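Local coordinates for protein thioesterase (Streptomyces coelicolor, PDB 3QMW) that probably hydrolyses thioesters as an alpha/beta hydrolase of the prodiginine biosynthetic pathway, at residues 131-143 against 211-225. Residues are numbered along the deposited sequence; the frame is centred on the assembly and turned at random.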
loop_
_atom_site.group_PDB
_atom_site.type_symbol
_atom_site.label_atom_id
_atom_site.label_comp_id
_atom_site.label_asym_id
_atom_site.label_seq_id
_atom_site.Cartn_x
_atom_site.Cartn_y
_atom_site.Cartn_z
ATOM N N VAL D 131 8.758 -6.177 -11.748
ATOM C CA VAL D 131 8.260 -7.174 -12.679
ATOM C C VAL D 131 7.487 -8.230 -11.915
ATOM O O VAL D 131 8.022 -8.837 -10.995
ATOM C CB VAL D 131 9.410 -7.864 -13.487
ATOM C CG1 VAL D 131 10.396 -6.839 -14.039
ATOM C CG2 VAL D 131 10.133 -8.920 -12.643
ATOM N N SER D 132 6.233 -8.450 -12.295
ATOM C CA SER D 132 5.430 -9.475 -11.652
ATOM C C SER D 132 5.029 -10.555 -12.645
ATOM O O SER D 132 4.942 -10.298 -13.839
ATOM C CB SER D 132 4.196 -8.853 -11.002
ATOM O OG SER D 132 3.440 -8.115 -11.938
ATOM N N GLY D 133 4.815 -11.765 -12.135
ATOM C CA GLY D 133 4.392 -12.903 -12.941
ATOM C C GLY D 133 5.211 -13.143 -14.197
ATOM O O GLY D 133 4.670 -13.570 -15.213
ATOM N N SER D 134 6.511 -12.880 -14.139
ATOM C CA SER D 134 7.384 -13.070 -15.304
ATOM C C SER D 134 8.661 -13.824 -14.953
ATOM O O SER D 134 9.357 -13.477 -14.000
ATOM C CB SER D 134 7.741 -11.715 -15.922
ATOM O OG SER D 134 8.618 -11.870 -17.024
ATOM N N ARG D 135 8.954 -14.865 -15.725
ATOM C CA ARG D 135 10.243 -15.569 -15.652
ATOM C C ARG D 135 11.382 -14.669 -16.125
ATOM O O ARG D 135 11.152 -13.641 -16.770
ATOM C CB ARG D 135 10.210 -16.817 -16.531
ATOM C CG ARG D 135 9.990 -16.497 -18.025
ATOM C CD ARG D 135 9.890 -17.724 -18.889
ATOM N NE ARG D 135 8.914 -18.677 -18.382
ATOM C CZ ARG D 135 8.577 -19.798 -19.014
ATOM N NH1 ARG D 135 9.117 -20.105 -20.195
ATOM N NH2 ARG D 135 7.685 -20.616 -18.465
ATOM N N ALA D 136 12.610 -15.065 -15.819
ATOM C CA ALA D 136 13.778 -14.329 -16.287
ATOM C C ALA D 136 13.868 -14.370 -17.824
ATOM O O ALA D 136 13.524 -15.387 -18.431
ATOM C CB ALA D 136 15.032 -14.908 -15.673
ATOM N N PRO D 137 14.329 -13.270 -18.454
ATOM C CA PRO D 137 14.417 -13.126 -19.916
ATOM C C PRO D 137 15.055 -14.304 -20.674
ATOM O O PRO D 137 14.450 -14.824 -21.621
ATOM C CB PRO D 137 15.245 -11.856 -20.090
ATOM C CG PRO D 137 14.928 -11.053 -18.877
ATOM C CD PRO D 137 14.679 -12.015 -17.765
ATOM N N HIS D 138 16.233 -14.753 -20.245
ATOM C CA HIS D 138 16.870 -15.910 -20.887
ATOM C C HIS D 138 15.977 -17.156 -20.924
ATOM O O HIS D 138 16.201 -18.041 -21.761
ATOM C CB HIS D 138 18.236 -16.251 -20.253
ATOM C CG HIS D 138 18.155 -16.841 -18.874
ATOM N ND1 HIS D 138 18.442 -16.118 -17.734
ATOM C CD2 HIS D 138 17.850 -18.094 -18.456
ATOM C CE1 HIS D 138 18.300 -16.896 -16.674
ATOM N NE2 HIS D 138 17.937 -18.100 -17.085
ATOM N N LEU D 139 14.979 -17.224 -20.036
ATOM C CA LEU D 139 14.059 -18.370 -19.982
ATOM C C LEU D 139 12.877 -18.248 -20.945
ATOM O O LEU D 139 12.007 -19.120 -20.946
ATOM C CB LEU D 139 13.528 -18.593 -18.549
ATOM C CG LEU D 139 14.453 -19.232 -17.504
ATOM C CD1 LEU D 139 13.923 -19.011 -16.087
ATOM C CD2 LEU D 139 14.627 -20.726 -17.790
ATOM N N TYR D 140 12.838 -17.188 -21.759
ATOM C CA TYR D 140 11.721 -16.976 -22.701
ATOM C C TYR D 140 11.997 -17.564 -24.097
ATOM O O TYR D 140 13.036 -17.278 -24.695
ATOM C CB TYR D 140 11.379 -15.479 -22.825
ATOM C CG TYR D 140 10.293 -14.991 -21.881
ATOM C CD1 TYR D 140 8.950 -15.288 -22.114
ATOM C CD2 TYR D 140 10.607 -14.214 -20.767
ATOM C CE1 TYR D 140 7.951 -14.836 -21.261
ATOM C CE2 TYR D 140 9.618 -13.754 -19.907
ATOM C CZ TYR D 140 8.293 -14.063 -20.157
ATOM O OH TYR D 140 7.317 -13.596 -19.295
ATOM N N GLY D 141 11.051 -18.357 -24.611
ATOM C CA GLY D 141 11.155 -18.949 -25.953
ATOM C C GLY D 141 10.488 -20.313 -26.129
ATOM O O GLY D 141 9.953 -20.609 -27.201
ATOM N N ASP D 142 10.506 -21.142 -25.087
ATOM C CA ASP D 142 10.090 -22.551 -25.206
ATOM C C ASP D 142 8.595 -22.788 -25.460
ATOM O O ASP D 142 8.216 -23.846 -25.975
ATOM C CB ASP D 142 10.547 -23.372 -23.977
ATOM C CG ASP D 142 9.753 -23.058 -22.709
ATOM O OD1 ASP D 142 9.347 -21.888 -22.517
ATOM O OD2 ASP D 142 9.558 -23.988 -21.889
ATOM N N ARG D 143 7.752 -21.821 -25.096
ATOM C CA ARG D 143 6.303 -21.959 -25.279
ATOM C C ARG D 143 5.898 -21.384 -26.625
ATOM O O ARG D 143 6.489 -20.416 -27.095
ATOM C CB ARG D 143 5.545 -21.250 -24.157
ATOM C CG ARG D 143 5.865 -21.770 -22.753
ATOM C CD ARG D 143 5.364 -20.814 -21.689
ATOM N NE ARG D 143 3.912 -20.658 -21.760
ATOM C CZ ARG D 143 3.023 -21.522 -21.271
ATOM N NH1 ARG D 143 3.415 -22.631 -20.651
ATOM N NH2 ARG D 143 1.724 -21.274 -21.403
ATOM N N ASP D 211 0.992 -19.920 -9.570
ATOM C CA ASP D 211 1.402 -19.638 -10.927
ATOM C C ASP D 211 2.460 -20.593 -11.463
ATOM O O ASP D 211 3.555 -20.629 -10.978
ATOM C CB ASP D 211 1.983 -18.243 -10.913
ATOM C CG ASP D 211 2.339 -17.767 -12.240
ATOM O OD1 ASP D 211 1.937 -18.408 -13.195
ATOM O OD2 ASP D 211 3.015 -16.743 -12.336
ATOM N N PRO D 212 2.140 -21.337 -12.503
ATOM C CA PRO D 212 3.127 -22.181 -13.190
ATOM C C PRO D 212 4.111 -21.411 -14.074
ATOM O O PRO D 212 5.298 -21.720 -14.090
ATOM C CB PRO D 212 2.263 -23.106 -14.056
ATOM C CG PRO D 212 0.907 -23.068 -13.441
ATOM C CD PRO D 212 0.759 -21.698 -12.868
ATOM N N ILE D 213 3.617 -20.409 -14.789
ATOM C CA ILE D 213 4.408 -19.720 -15.815
ATOM C C ILE D 213 5.471 -18.792 -15.207
ATOM O O ILE D 213 6.402 -18.380 -15.897
ATOM C CB ILE D 213 3.491 -18.925 -16.801
ATOM C CG1 ILE D 213 2.335 -19.803 -17.298
ATOM C CG2 ILE D 213 4.289 -18.393 -17.995
ATOM C CD1 ILE D 213 2.747 -21.220 -17.713
ATOM N N ALA D 214 5.324 -18.467 -13.923
ATOM C CA ALA D 214 6.360 -17.749 -13.187
ATOM C C ALA D 214 6.523 -18.336 -11.783
ATOM O O ALA D 214 5.971 -17.810 -10.811
ATOM C CB ALA D 214 6.042 -16.265 -13.128
ATOM N N THR D 215 7.274 -19.436 -11.698
ATOM C CA THR D 215 7.599 -20.082 -10.417
ATOM C C THR D 215 8.734 -19.335 -9.717
ATOM O O THR D 215 9.511 -18.639 -10.371
ATOM C CB THR D 215 8.027 -21.563 -10.604
ATOM O OG1 THR D 215 9.110 -21.642 -11.540
ATOM C CG2 THR D 215 6.868 -22.410 -11.110
ATOM N N PRO D 216 8.833 -19.473 -8.386
ATOM C CA PRO D 216 9.873 -18.796 -7.608
ATOM C C PRO D 216 11.275 -18.878 -8.232
ATOM O O PRO D 216 11.948 -17.855 -8.402
ATOM C CB PRO D 216 9.831 -19.533 -6.265
ATOM C CG PRO D 216 8.427 -19.971 -6.126
ATOM C CD PRO D 216 7.887 -20.198 -7.516
ATOM N N GLU D 217 11.698 -20.092 -8.569
ATOM C CA GLU D 217 12.991 -20.307 -9.229
ATOM C C GLU D 217 13.136 -19.520 -10.552
ATOM O O GLU D 217 14.235 -19.053 -10.875
ATOM C CB GLU D 217 13.239 -21.809 -9.459
ATOM C CG GLU D 217 12.226 -22.479 -10.396
ATOM C CD GLU D 217 12.404 -23.988 -10.523
ATOM O OE1 GLU D 217 13.507 -24.467 -10.168
ATOM O OE2 GLU D 217 11.461 -24.692 -10.965
ATOM N N MET D 218 12.038 -19.374 -11.300
ATOM C CA MET D 218 12.037 -18.585 -12.539
ATOM C C MET D 218 12.180 -17.101 -12.235
ATOM O O MET D 218 12.908 -16.382 -12.917
ATOM C CB MET D 218 10.747 -18.802 -13.345
ATOM C CG MET D 218 10.636 -20.156 -14.026
ATOM S SD MET D 218 8.988 -20.484 -14.711
ATOM C CE MET D 218 9.190 -22.187 -15.243
ATOM N N VAL D 219 11.473 -16.649 -11.207
ATOM C CA VAL D 219 11.514 -15.249 -10.805
ATOM C C VAL D 219 12.833 -14.954 -10.102
ATOM O O VAL D 219 13.394 -13.870 -10.249
ATOM C CB VAL D 219 10.330 -14.889 -9.889
ATOM C CG1 VAL D 219 10.318 -13.387 -9.587
ATOM C CG2 VAL D 219 9.019 -15.318 -10.543
ATOM N N GLU D 220 13.329 -15.928 -9.348
ATOM C CA GLU D 220 14.653 -15.833 -8.754
ATOM C C GLU D 220 15.710 -15.577 -9.821
ATOM O O GLU D 220 16.671 -14.855 -9.574
ATOM C CB GLU D 220 14.995 -17.120 -7.998
ATOM C CG GLU D 220 16.338 -17.087 -7.220
ATOM C CD GLU D 220 16.327 -16.128 -6.033
ATOM O OE1 GLU D 220 15.249 -15.927 -5.426
ATOM O OE2 GLU D 220 17.399 -15.579 -5.701
ATOM N N ALA D 221 15.525 -16.161 -11.004
ATOM C CA ALA D 221 16.488 -16.041 -12.109
ATOM C C ALA D 221 16.744 -14.606 -12.615
ATOM O O ALA D 221 17.678 -14.384 -13.377
ATOM C CB ALA D 221 16.066 -16.955 -13.272
ATOM N N TRP D 222 15.927 -13.643 -12.197
ATOM C CA TRP D 222 16.150 -12.227 -12.522
ATOM C C TRP D 222 17.340 -11.610 -11.781
ATOM O O TRP D 222 17.815 -10.536 -12.160
ATOM C CB TRP D 222 14.912 -11.387 -12.165
ATOM C CG TRP D 222 13.794 -11.450 -13.148
ATOM C CD1 TRP D 222 12.756 -12.338 -13.157
ATOM C CD2 TRP D 222 13.575 -10.563 -14.254
ATOM N NE1 TRP D 222 11.911 -12.062 -14.201
ATOM C CE2 TRP D 222 12.394 -10.981 -14.893
ATOM C CE3 TRP D 222 14.267 -9.460 -14.766
ATOM C CZ2 TRP D 222 11.892 -10.341 -16.022
ATOM C CZ3 TRP D 222 13.765 -8.822 -15.888
ATOM C CH2 TRP D 222 12.594 -9.266 -16.504
ATOM N N ARG D 223 17.785 -12.263 -10.707
ATOM C CA ARG D 223 18.747 -11.663 -9.774
ATOM C C ARG D 223 19.998 -11.139 -10.482
ATOM O O ARG D 223 20.329 -9.953 -10.343
ATOM C CB ARG D 223 19.117 -12.655 -8.654
ATOM C CG ARG D 223 20.195 -12.167 -7.672
ATOM C CD ARG D 223 20.522 -13.235 -6.631
ATOM N NE ARG D 223 19.342 -13.605 -5.846
ATOM C CZ ARG D 223 18.838 -12.895 -4.835
ATOM N NH1 ARG D 223 19.395 -11.749 -4.447
ATOM N NH2 ARG D 223 17.758 -13.336 -4.204
ATOM N N PRO D 224 20.677 -12.008 -11.267
ATOM C CA PRO D 224 21.892 -11.572 -11.954
ATOM C C PRO D 224 21.655 -10.597 -13.110
ATOM O O PRO D 224 22.623 -10.178 -13.733
ATOM C CB PRO D 224 22.484 -12.884 -12.478
ATOM C CG PRO D 224 21.310 -13.757 -12.686
ATOM C CD PRO D 224 20.369 -13.421 -11.566
ATOM N N TYR D 225 20.397 -10.239 -13.389
ATOM C CA TYR D 225 20.083 -9.248 -14.431
ATOM C C TYR D 225 20.308 -7.810 -13.979
ATOM O O TYR D 225 20.146 -6.887 -14.776
ATOM C CB TYR D 225 18.654 -9.424 -14.963
ATOM C CG TYR D 225 18.556 -10.527 -15.978
ATOM C CD1 TYR D 225 18.338 -11.843 -15.590
ATOM C CD2 TYR D 225 18.715 -10.258 -17.335
ATOM C CE1 TYR D 225 18.269 -12.870 -16.532
ATOM C CE2 TYR D 225 18.641 -11.275 -18.289
ATOM C CZ TYR D 225 18.425 -12.576 -17.880
ATOM O OH TYR D 225 18.363 -13.584 -18.806
HETATM O O HOH W 1 6.309 -15.668 -17.394
#
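Trp222 lies between Val131 on one face of its indole and Ala136 and Pro137 on the other. With CG anti to its carbonyl carbon (chi1 -79°), the ring slots against the loop after strand 129-132, and NE1 donates in the ring plane to Ser134 O (2.9 Å, N-H...O angle 155°), from above that carbonyl's plane. Indole suits this place, offering two broad apolar faces and one N-H.

Pro137, rigid and apolar, bridges two aromatic rings: CB lies 3.8 Å from Tyr225 OH, CG meets Tyr225 CE2 and Trp222 CH2, and CD sits 3.6 Å from the centroid of the indole six-membered ring and over the phenol face. In this alpha/beta hydrolase fold, the contact joins the loops after adjacent parallel strands 129-132 and 203-208, the second carrying Asp211, which hydrogen-bonds His239 and probably completes a catalytic triad with it and Ser105. A leucine for Trp222 would probably leave Ser134 O without this donor and open a gap between Val131 and Pro137.

Ala136 CB and Ala221 CB pack tightly, 3.3 Å apart, as suits small residues, and Ala136 N hydrogen-bonds Met218 O. Tyr225 OH accepts from His138 N (2.8 Å) and hydrogen-bonds His138 ND1, where either may donate; a phenol hydroxyl can do both.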